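Local coordinates for nicotinate phosphoribosyltransferase (Porphyromonas gingivalis, PDB 2IM5), which probably catalyses the ATP-dependent formation of nicotinate ribonucleotide from nicotinate and phosphoribosyl diphosphate, the step by which nicotinate enters NAD biosynthesis, at residues 4-9 with 64-69. Numbering follows the deposited sequence.
Sequences IRSILD and RDEKEF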
loop_
_atom_site.group_PDB
_atom_site.type_symbol
_atom_site.label_atom_id
_atom_site.label_comp_id
_atom_site.label_asym_id
_atom_site.label_seq_id
_atom_site.Cartn_x
_atom_site.Cartn_y
_atom_site.Cartn_z
ATOM N N ILE A 4 13.642 9.408 8.667
ATOM C CA ILE A 4 13.620 9.069 7.244
ATOM C C ILE A 4 14.894 9.651 6.628
ATOM O O ILE A 4 15.071 10.868 6.584
ATOM C CB ILE A 4 12.384 9.666 6.524
ATOM C CG1 ILE A 4 11.090 9.162 7.174
ATOM C CG2 ILE A 4 12.412 9.292 5.048
ATOM C CD1 ILE A 4 10.880 7.648 7.094
ATOM N N ARG A 5 15.778 8.778 6.153
ATOM C CA ARG A 5 17.042 9.215 5.572
ATOM C C ARG A 5 17.104 9.172 4.056
ATOM O O ARG A 5 17.940 9.842 3.446
ATOM C CB ARG A 5 18.195 8.378 6.139
ATOM C CG ARG A 5 18.422 8.553 7.639
ATOM C CD ARG A 5 18.496 10.036 7.989
ATOM N NE ARG A 5 18.950 10.276 9.357
ATOM C CZ ARG A 5 20.198 10.085 9.771
ATOM N NH1 ARG A 5 21.122 9.647 8.921
ATOM N NH2 ARG A 5 20.524 10.335 11.034
ATOM N N SER A 6 16.236 8.381 3.441
ATOM C CA SER A 6 16.226 8.275 1.987
ATOM C C SER A 6 14.889 8.644 1.363
ATOM O O SER A 6 13.825 8.282 1.870
ATOM C CB SER A 6 16.590 6.856 1.557
ATOM O OG SER A 6 16.357 6.697 0.163
ATOM N N ILE A 7 14.944 9.348 0.243
ATOM C CA ILE A 7 13.718 9.727 -0.430
ATOM C C ILE A 7 13.070 8.473 -1.032
ATOM O O ILE A 7 11.914 8.499 -1.431
ATOM C CB ILE A 7 14.002 10.798 -1.515
ATOM C CG1 ILE A 7 12.742 11.627 -1.758
ATOM C CG2 ILE A 7 14.464 10.145 -2.806
ATOM C CD1 ILE A 7 13.016 12.951 -2.452
ATOM N N LEU A 8 13.822 7.370 -1.076
ATOM C CA LEU A 8 13.306 6.108 -1.604
ATOM C C LEU A 8 12.769 5.212 -0.489
ATOM O O LEU A 8 12.271 4.117 -0.753
ATOM C CB LEU A 8 14.388 5.348 -2.376
ATOM C CG LEU A 8 14.993 5.977 -3.629
ATOM C CD1 LEU A 8 15.848 4.930 -4.334
ATOM C CD2 LEU A 8 13.888 6.485 -4.556
ATOM N N ASP A 9 12.871 5.668 0.755
ATOM C CA ASP A 9 12.364 4.884 1.882
ATOM C C ASP A 9 10.856 5.108 1.939
ATOM O O ASP A 9 10.346 5.883 2.752
ATOM C CB ASP A 9 13.039 5.324 3.190
ATOM C CG ASP A 9 12.692 4.421 4.369
ATOM O OD1 ASP A 9 12.203 3.293 4.152
ATOM O OD2 ASP A 9 12.923 4.834 5.524
ATOM N N ARG A 64 22.602 10.398 -6.491
ATOM C CA ARG A 64 22.960 9.973 -7.837
ATOM C C ARG A 64 22.780 8.458 -7.995
ATOM O O ARG A 64 22.276 7.990 -9.013
ATOM C CB ARG A 64 24.405 10.374 -8.143
ATOM C CG ARG A 64 24.777 10.299 -9.620
ATOM C CD ARG A 64 23.715 10.969 -10.503
ATOM N NE ARG A 64 23.188 12.196 -9.900
ATOM C CZ ARG A 64 22.262 12.975 -10.458
ATOM N NH1 ARG A 64 21.749 12.665 -11.646
ATOM N NH2 ARG A 64 21.839 14.063 -9.821
ATOM N N ASP A 65 23.180 7.691 -6.986
ATOM C CA ASP A 65 23.031 6.242 -7.058
ATOM C C ASP A 65 21.566 5.836 -7.076
ATOM O O ASP A 65 21.191 4.894 -7.775
ATOM C CB ASP A 65 23.720 5.545 -5.879
ATOM C CG ASP A 65 25.231 5.573 -5.985
ATOM O OD1 ASP A 65 25.749 5.667 -7.122
ATOM O OD2 ASP A 65 25.902 5.485 -4.930
ATOM N N GLU A 66 20.741 6.539 -6.304
ATOM C CA GLU A 66 19.319 6.218 -6.261
ATOM C C GLU A 66 18.684 6.507 -7.613
ATOM O O GLU A 66 17.853 5.740 -8.087
ATOM C CB GLU A 66 18.623 7.009 -5.157
ATOM C CG GLU A 66 19.144 6.658 -3.771
ATOM C CD GLU A 66 18.453 7.437 -2.666
ATOM O OE1 GLU A 66 18.201 8.649 -2.849
ATOM O OE2 GLU A 66 18.179 6.830 -1.610
ATOM N N LYS A 67 19.090 7.603 -8.239
ATOM C CA LYS A 67 18.553 7.953 -9.547
ATOM C C LYS A 67 18.905 6.863 -10.562
ATOM O O LYS A 67 18.060 6.454 -11.355
ATOM C CB LYS A 67 19.109 9.299 -10.021
ATOM C CG LYS A 67 18.514 9.773 -11.331
ATOM C CD LYS A 67 19.188 11.034 -11.854
ATOM C CE LYS A 67 18.689 11.367 -13.254
ATOM N NZ LYS A 67 19.369 12.552 -13.870
ATOM N N GLU A 68 20.151 6.396 -10.541
ATOM C CA GLU A 68 20.584 5.339 -11.457
ATOM C C GLU A 68 19.818 4.052 -11.179
ATOM O O GLU A 68 19.494 3.301 -12.101
ATOM C CB GLU A 68 22.082 5.077 -11.311
ATOM C CG GLU A 68 22.957 6.171 -11.897
ATOM C CD GLU A 68 24.432 5.997 -11.551
ATOM O OE1 GLU A 68 24.954 4.861 -11.685
ATOM O OE2 GLU A 68 25.070 7.001 -11.148
ATOM N N PHE A 69 19.534 3.798 -9.903
ATOM C CA PHE A 69 18.777 2.614 -9.520
ATOM C C PHE A 69 17.365 2.695 -10.115
ATOM O O PHE A 69 16.865 1.731 -10.695
ATOM C CB PHE A 69 18.679 2.516 -7.999
ATOM C CG PHE A 69 17.765 1.427 -7.520
ATOM C CD1 PHE A 69 18.142 0.088 -7.613
ATOM C CD2 PHE A 69 16.514 1.740 -6.991
ATOM C CE1 PHE A 69 17.283 -0.927 -7.184
ATOM C CE2 PHE A 69 15.652 0.741 -6.562
ATOM C CZ PHE A 69 16.038 -0.603 -6.658
HETATM O O HOH W 1 17.494 10.283 -0.940
#
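Two flat groups of helix 64-73, in the NAPRTase N-terminal domain, meet the loop at residues 4-9, just ahead of helix 12-24: the carboxylate of Glu66 and the ring of Phe69. On one face of the carboxylate lies Leu8, its CG 3.9 Å from Glu66 CD and almost directly above that carbon; Ile7 CG2, 4.0 Å from Glu66 OE1, comes to the same face at a slant, from the outer side of the oxygen. Ser6 OG donates to Glu66 OE2 on its syn side in a short bond of 2.5 Å, tilted 23° out of the carboxylate plane toward the face that Leu8 occupies. Glu66 OE1 takes two bonds, one from a water at 2.6 Å that also accepts from Ile7 N, and one from the backbone N of Thr63, directly before the helix. The Leu8 and Glu66 side chains run antiparallel, Leu8 CD1 reaching Glu66 CB at 3.6 Å. The same methyl meets Phe69 CD2 obliquely at 4.2 Å. Helix 197-203 lies alongside, His201 stacking on the Phe69 ring and His198 touching Ser6 and Leu8. Ser6 OG stands anti to its own backbone N (chi1 170°), where it accepts from Leu8 N at 2.9 Å, making an ST turn within the type I turn Ser6-Asp9. The hydroxyl thus relays between turn and helix. Three donors grip the buried carboxylate and fix its rotation; with the nearby helix N-terminus they would favour its ionised form, tying loop to helix start by the Ser6-Glu66 bond and the water bridge, with Leu8 laid against the carboxylate.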